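Local atomic coordinates of CaaX farnesyltransferase beta subunit Ram1 (Aspergillus fumigatus, PDB entry 4L9P), a protein that probably supplies the peptide-binding, zinc-containing half of the heterodimer that transfers a farnesyl group from farnesyl diphosphate to the cysteine of a C-terminal CaaX sequence. Residues 368-373 with 434-439; 401-406 with 442-447. One frame throughout, in Å; residues are numbered along the deposited sequence. Where two conformers were deposited one is given.

How the contacts relate
Both contacts belong to the alpha-alpha toroid of the prenyltransferase beta subunit, and both use helix 431-444: contact 1 its middle, contact 2 its C-terminal end. Along the chain the segments alternate, 368-373 and 401-406 coming first, then their partners 434-439 and 442-447. The centres of the two contacts are about 11 Å apart. That of contact 1 is about 6 Å from the centre of the chain, beside the isoprenoid analogue and the zinc ion; that of contact 2 is about 14 Å from it, where the alpha subunit comes within reach of three residues. They touch through Ser369 OG and Leu406 CD1 at 3.6 Å, giving continuous packing from the pocket wall toward the helix end.

Contact 1 (368-373 with 434-439). With FII ([(3,7,11-trimethyl-dodeca-2,6,10-trienyloxycarbamoyl)-methyl]-phosphonic acid), chain Q.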
loop_
_atom_site.group_PDB
_atom_site.type_symbol
_atom_site.label_atom_id
_atom_site.label_comp_id
_atom_site.label_asym_id
_atom_site.label_seq_id
_atom_site.Cartn_x
_atom_site.Cartn_y
_atom_site.Cartn_z
ATOM N N TYR B 368 -5.946 6.646 -0.054
ATOM C CA TYR B 368 -6.457 5.279 0.115
ATOM C C TYR B 368 -7.756 5.090 -0.686
ATOM O O TYR B 368 -8.230 3.969 -0.784
ATOM C CB TYR B 368 -6.639 4.893 1.608
ATOM C CG TYR B 368 -5.290 4.961 2.347
ATOM C CD1 TYR B 368 -4.163 4.370 1.772
ATOM C CD2 TYR B 368 -5.176 5.677 3.513
ATOM C CE1 TYR B 368 -2.870 4.469 2.407
ATOM C CE2 TYR B 368 -3.936 5.787 4.171
ATOM C CZ TYR B 368 -2.813 5.205 3.568
ATOM O OH TYR B 368 -1.588 5.281 4.196
ATOM N N SER B 369 -8.331 6.189 -1.201
ATOM C CA SER B 369 -9.466 5.999 -2.102
ATOM C C SER B 369 -9.068 5.082 -3.255
ATOM O O SER B 369 -9.906 4.268 -3.724
ATOM C CB SER B 369 -9.886 7.358 -2.680
ATOM O OG SER B 369 -10.109 8.260 -1.618
ATOM N N HIS B 370 -7.792 5.123 -3.693
ATOM C CA HIS B 370 -7.261 4.122 -4.579
ATOM C C HIS B 370 -6.763 2.888 -3.866
ATOM O O HIS B 370 -7.243 1.756 -4.119
ATOM C CB HIS B 370 -6.141 4.670 -5.427
ATOM C CG HIS B 370 -5.386 3.578 -6.106
ATOM N ND1 HIS B 370 -5.991 2.728 -7.026
ATOM C CD2 HIS B 370 -4.099 3.133 -5.948
ATOM C CE1 HIS B 370 -5.100 1.803 -7.397
ATOM N NE2 HIS B 370 -3.949 2.022 -6.759
ATOM N N TRP B 371 -5.839 3.033 -2.900
ATOM C CA TRP B 371 -5.169 1.784 -2.430
ATOM C C TRP B 371 -6.172 0.842 -1.780
ATOM O O TRP B 371 -6.091 -0.372 -1.997
ATOM C CB TRP B 371 -4.043 2.108 -1.427
ATOM C CG TRP B 371 -2.981 3.026 -2.011
ATOM C CD1 TRP B 371 -2.698 4.316 -1.632
ATOM C CD2 TRP B 371 -2.116 2.733 -3.105
ATOM N NE1 TRP B 371 -1.710 4.850 -2.423
ATOM C CE2 TRP B 371 -1.325 3.906 -3.345
ATOM C CE3 TRP B 371 -1.908 1.605 -3.884
ATOM C CZ2 TRP B 371 -0.387 3.980 -4.387
ATOM C CZ3 TRP B 371 -0.988 1.676 -4.917
ATOM C CH2 TRP B 371 -0.215 2.857 -5.139
ATOM N N VAL B 372 -7.080 1.368 -0.929
ATOM C CA VAL B 372 -8.123 0.530 -0.358
ATOM C C VAL B 372 -9.283 0.397 -1.361
ATOM O O VAL B 372 -9.781 -0.712 -1.569
ATOM C CB VAL B 372 -8.598 1.106 0.995
ATOM C CG1 VAL B 372 -9.822 0.379 1.501
ATOM C CG2 VAL B 372 -7.444 1.012 2.026
ATOM N N GLY B 373 -9.715 1.509 -1.989
ATOM C CA GLY B 373 -10.920 1.465 -2.847
ATOM C C GLY B 373 -10.779 0.421 -3.949
ATOM O O GLY B 373 -11.714 -0.341 -4.227
ATOM N N THR B 434 -3.823 14.036 -5.624
ATOM C CA THR B 434 -4.771 14.392 -6.678
ATOM C C THR B 434 -5.011 13.159 -7.562
ATOM O O THR B 434 -6.187 12.774 -7.811
ATOM C CB THR B 434 -4.210 15.558 -7.537
ATOM O OG1 THR B 434 -4.020 16.683 -6.689
ATOM C CG2 THR B 434 -5.192 15.913 -8.652
ATOM N N CYS B 435 -3.941 12.507 -8.029
ATOM C CA CYS B 435 -4.147 11.300 -8.809
ATOM C C CYS B 435 -5.006 10.237 -8.089
ATOM O O CYS B 435 -5.970 9.666 -8.674
ATOM C CB CYS B 435 -2.749 10.703 -9.130
ATOM S SG CYS B 435 -2.763 9.080 -9.913
ATOM N N TYR B 436 -4.626 9.911 -6.844
ATOM C CA TYR B 436 -5.280 8.768 -6.212
ATOM C C TYR B 436 -6.679 9.076 -5.658
ATOM O O TYR B 436 -7.519 8.172 -5.667
ATOM C CB TYR B 436 -4.359 8.107 -5.167
ATOM C CG TYR B 436 -3.199 7.417 -5.886
ATOM C CD1 TYR B 436 -3.414 6.431 -6.875
ATOM C CD2 TYR B 436 -1.878 7.769 -5.597
ATOM C CE1 TYR B 436 -2.374 5.764 -7.510
ATOM C CE2 TYR B 436 -0.840 7.130 -6.237
ATOM C CZ TYR B 436 -1.051 6.137 -7.180
ATOM O OH TYR B 436 -0.000 5.505 -7.829
ATOM N N ALA B 437 -6.959 10.328 -5.268
ATOM C CA ALA B 437 -8.357 10.658 -4.930
ATOM C C ALA B 437 -9.229 10.590 -6.188
ATOM O O ALA B 437 -10.338 10.049 -6.114
ATOM C CB ALA B 437 -8.458 12.034 -4.320
ATOM N N LEU B 438 -8.723 11.066 -7.332
ATOM C CA LEU B 438 -9.497 10.954 -8.576
ATOM C C LEU B 438 -9.681 9.500 -8.972
ATOM O O LEU B 438 -10.731 9.092 -9.443
ATOM C CB LEU B 438 -8.842 11.753 -9.698
ATOM C CG LEU B 438 -8.893 13.285 -9.498
ATOM C CD1 LEU B 438 -7.988 13.911 -10.568
ATOM C CD2 LEU B 438 -10.316 13.819 -9.649
ATOM N N THR B 439 -8.638 8.687 -8.782
ATOM C CA THR B 439 -8.706 7.275 -9.166
ATOM C C THR B 439 -9.818 6.592 -8.352
ATOM O O THR B 439 -10.657 5.847 -8.875
ATOM C CB THR B 439 -7.345 6.598 -8.924
ATOM O OG1 THR B 439 -6.380 7.125 -9.843
ATOM C CG2 THR B 439 -7.451 5.120 -9.178
HETATM C C1 FII Q . 2.829 0.808 -6.145
HETATM C C2 FII Q . 3.306 1.445 -4.866
HETATM C C6 FII Q . 4.671 1.990 -4.900
HETATM C C10 FII Q . 2.575 1.132 -3.625
HETATM C C11 FII Q . 2.996 1.629 -2.243
HETATM C C12 FII Q . 2.107 2.862 -1.906
HETATM C C15 FII Q . 2.001 3.269 -0.439
HETATM C C18 FII Q . 1.147 4.471 -0.056
HETATM C C22 FII Q . 3.083 2.748 0.452
HETATM C C23 FII Q . 2.770 2.834 1.938
HETATM C C24 FII Q . 3.962 2.551 2.772
HETATM C C27 FII Q . 3.768 3.067 4.161
HETATM C C30 FII Q . 3.132 2.084 5.128
HETATM C C34 FII Q . 4.750 4.092 4.584
HETATM C C35 FII Q . 4.901 4.533 6.025
HETATM O O36 FII Q . 4.505 5.883 6.187
HETATM N N42 FII Q . 3.237 6.187 5.771
HETATM C C43 FII Q . 2.330 6.270 6.837
HETATM O O44 FII Q . 2.604 6.046 8.025
HETATM C C45 FII Q . 0.936 6.692 6.394
HETATM P P46 FII Q . -0.442 5.946 7.412
HETATM O O49 FII Q . -0.127 4.502 7.526
HETATM O O50 FII Q . -0.522 6.699 8.704
HETATM O O51 FII Q . -1.671 6.215 6.518
#
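Trp371 and Tyr436 meet obliquely, with Trp371 CZ2 over one face of the phenol, toward its rim, 3.6 Å from Tyr436 CZ. The two planes are inclined at 46°, neither stacked nor edge-to-face. On the opposite face of Tyr436, the SG of its own neighbour Cys435 sits over the ring centre. His370 leaves the backbone with CG anti to N (chi1 167°) and runs alongside Tyr436 in the same direction; their planes are nearly parallel (19°) but so offset that they hardly overlap, and His370 CD2 comes 3.5 Å from Tyr436 CD1. On its ND1 side the imidazole touches Thr439, with His370 ND1 3.5 Å from Thr439 CG2. This aromatic cluster joins the short helix 368-371 to helix 431-444 in the alpha-alpha toroid and backs the isoprenoid pocket. Trp371 is the member that faces the ligand: FII C12 lies over one indole face and His370 CD2 over the other, both toward the rim, while Trp371 CH2 reaches FII C10 at 3.6 Å. Tyr368 CB is directed away from 434-439, and Tyr368 OH donates a short hydrogen bond to phosphonate FII O51, 2.5 Å away at the ring edge, in its plane. Farther out, Tyr432 OH is hydrogen-bonded to Trp371 NE1 and Asn374 ND2 to His370 ND1. Thr439 OG1 bonds back to Cys435 O at 2.8 Å, from above the carbonyl plane, and that oxygen also accepts from Thr439 N.

Contact 2 (401-406 with 442-447); sequences YSREGL and STVQYY
The N-terminal turn of helix 403-413 packs against the C-terminal end of helix 431-444 in the alpha-alpha toroid, with Val444 at the middle of the contact. Its CG1 takes two partners: Leu406 CD2, 3.7 Å away, and Tyr401 OH, also at 3.7 Å from Val444 CG1. Tyr401 crosses the valine at about a right angle and presents its ring edge to this methyl. The Arg403 and Val444 side chains run antiparallel past one another, Arg403 CG lying 4.0 Å from Val444 CB. The arginine chain is bent at chi3 (-59°) rather than extended, and Arg403 NH1 donates to Val444 O at 2.9 Å. The bond is fairly straight (157° at the hydrogen), runs nearly along the C=O axis and keeps the oxygen close to the guanidinium plane. Asp481 forms a salt bridge with Arg403 NE, so the guanidinium has a second partner. At the start of helix 403-413, Ser402 is the N-cap, its OG accepting from Gly405 N at 2.9 Å. Tyr401 O is hydrogen-bonded to Asn344 of the alpha subunit, and after helix 431-444 the chain runs on into strand 446-449, which pairs antiparallel with strand 468-471.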
loop_
_atom_site.group_PDB
_atom_site.type_symbol
_atom_site.label_atom_id
_atom_site.label_comp_id
_atom_site.label_asym_id
_atom_site.label_seq_id
_atom_site.Cartn_x
_atom_site.Cartn_y
_atom_site.Cartn_z
ATOM N N TYR B 401 -18.671 -1.988 0.567
ATOM C CA TYR B 401 -18.261 -0.797 1.294
ATOM C C TYR B 401 -19.280 0.292 0.887
ATOM O O TYR B 401 -20.161 0.052 0.047
ATOM C CB TYR B 401 -16.831 -0.338 0.909
ATOM C CG TYR B 401 -16.723 0.088 -0.530
ATOM C CD1 TYR B 401 -16.660 -0.818 -1.560
ATOM C CD2 TYR B 401 -16.646 1.443 -0.832
ATOM C CE1 TYR B 401 -16.577 -0.416 -2.901
ATOM C CE2 TYR B 401 -16.524 1.877 -2.178
ATOM C CZ TYR B 401 -16.483 0.949 -3.211
ATOM O OH TYR B 401 -16.383 1.430 -4.526
ATOM N N SER B 402 -19.144 1.485 1.471
ATOM C CA SER B 402 -20.052 2.599 1.190
ATOM C C SER B 402 -19.484 3.506 0.113
ATOM O O SER B 402 -18.594 4.343 0.369
ATOM C CB SER B 402 -20.318 3.406 2.488
ATOM O OG SER B 402 -21.104 4.555 2.148
ATOM N N ARG B 403 -20.051 3.418 -1.093
ATOM C CA ARG B 403 -19.658 4.347 -2.150
ATOM C C ARG B 403 -20.056 5.784 -1.808
ATOM O O ARG B 403 -19.317 6.730 -2.110
ATOM C CB ARG B 403 -20.276 3.921 -3.503
ATOM C CG ARG B 403 -19.670 2.629 -4.086
ATOM C CD ARG B 403 -20.256 2.354 -5.562
ATOM N NE ARG B 403 -21.674 2.219 -5.623
ATOM C CZ ARG B 403 -22.472 2.931 -6.397
ATOM N NH1 ARG B 403 -22.007 3.839 -7.314
ATOM N NH2 ARG B 403 -23.765 2.677 -6.327
ATOM N N GLU B 404 -21.191 5.939 -1.134
ATOM C CA GLU B 404 -21.633 7.271 -0.719
ATOM C C GLU B 404 -20.558 7.878 0.207
ATOM O O GLU B 404 -20.187 9.027 0.027
ATOM C CB GLU B 404 -22.963 7.164 0.064
ATOM C CG GLU B 404 -23.349 8.499 0.695
ATOM C CD GLU B 404 -24.713 8.545 1.362
ATOM O OE1 GLU B 404 -25.345 7.479 1.477
ATOM O OE2 GLU B 404 -25.158 9.677 1.678
ATOM N N GLY B 405 -20.152 7.120 1.235
ATOM C CA GLY B 405 -19.161 7.667 2.168
ATOM C C GLY B 405 -17.867 8.093 1.491
ATOM O O GLY B 405 -17.331 9.182 1.724
ATOM N N LEU B 406 -17.369 7.245 0.596
ATOM C CA LEU B 406 -16.106 7.575 -0.056
ATOM C C LEU B 406 -16.234 8.809 -0.923
ATOM O O LEU B 406 -15.347 9.654 -1.000
ATOM C CB LEU B 406 -15.607 6.361 -0.852
ATOM C CG LEU B 406 -14.275 6.597 -1.529
ATOM C CD1 LEU B 406 -13.189 6.901 -0.492
ATOM C CD2 LEU B 406 -13.882 5.396 -2.449
ATOM N N SER B 442 -13.221 7.587 -9.489
ATOM C CA SER B 442 -13.606 6.846 -10.715
ATOM C C SER B 442 -14.109 5.467 -10.333
ATOM O O SER B 442 -15.109 4.979 -10.884
ATOM C CB SER B 442 -12.462 6.799 -11.709
ATOM O OG SER B 442 -12.931 6.083 -12.868
ATOM N N THR B 443 -13.417 4.756 -9.426
ATOM C CA THR B 443 -13.816 3.384 -9.068
ATOM C C THR B 443 -15.268 3.304 -8.641
ATOM O O THR B 443 -15.992 2.377 -9.003
ATOM C CB THR B 443 -12.953 2.901 -7.860
ATOM O OG1 THR B 443 -11.592 2.863 -8.264
ATOM C CG2 THR B 443 -13.396 1.529 -7.267
ATOM N N VAL B 444 -15.717 4.297 -7.856
ATOM C CA VAL B 444 -17.115 4.242 -7.393
ATOM C C VAL B 444 -18.135 4.441 -8.516
ATOM O O VAL B 444 -19.324 4.132 -8.331
ATOM C CB VAL B 444 -17.446 5.226 -6.250
ATOM C CG1 VAL B 444 -16.510 5.087 -5.041
ATOM C CG2 VAL B 444 -17.504 6.644 -6.684
ATOM N N GLN B 445 -17.672 4.949 -9.632
ATOM C CA GLN B 445 -18.576 5.259 -10.755
ATOM C C GLN B 445 -18.717 4.122 -11.740
ATOM O O GLN B 445 -19.427 4.301 -12.746
ATOM C CB GLN B 445 -18.055 6.510 -11.443
ATOM C CG GLN B 445 -18.040 7.698 -10.532
ATOM C CD GLN B 445 -17.337 8.911 -11.164
ATOM O OE1 GLN B 445 -16.531 8.776 -12.099
ATOM N NE2 GLN B 445 -17.594 10.096 -10.610
ATOM N N TYR B 446 -18.047 2.985 -11.543
ATOM C CA TYR B 446 -18.128 1.872 -12.487
ATOM C C TYR B 446 -18.325 0.555 -11.795
ATOM O O TYR B 446 -17.839 0.353 -10.658
ATOM C CB TYR B 446 -16.799 1.745 -13.314
ATOM C CG TYR B 446 -16.663 2.940 -14.200
ATOM C CD1 TYR B 446 -17.302 2.932 -15.441
ATOM C CD2 TYR B 446 -15.978 4.103 -13.793
ATOM C CE1 TYR B 446 -17.335 4.074 -16.237
ATOM C CE2 TYR B 446 -15.945 5.271 -14.587
ATOM C CZ TYR B 446 -16.668 5.254 -15.782
ATOM O OH TYR B 446 -16.735 6.387 -16.534
ATOM N N TYR B 447 -18.996 -0.355 -12.504
ATOM C CA TYR B 447 -18.879 -1.799 -12.235
ATOM C C TYR B 447 -17.574 -2.238 -12.921
ATOM O O TYR B 447 -17.423 -2.022 -14.150
ATOM C CB TYR B 447 -20.042 -2.535 -12.923
ATOM C CG TYR B 447 -21.419 -2.168 -12.386
ATOM C CD1 TYR B 447 -21.874 -2.725 -11.211
ATOM C CD2 TYR B 447 -22.290 -1.327 -13.098
ATOM C CE1 TYR B 447 -23.146 -2.428 -10.719
ATOM C CE2 TYR B 447 -23.556 -1.007 -12.617
ATOM C CZ TYR B 447 -23.975 -1.560 -11.415
ATOM O OH TYR B 447 -25.235 -1.266 -10.923
#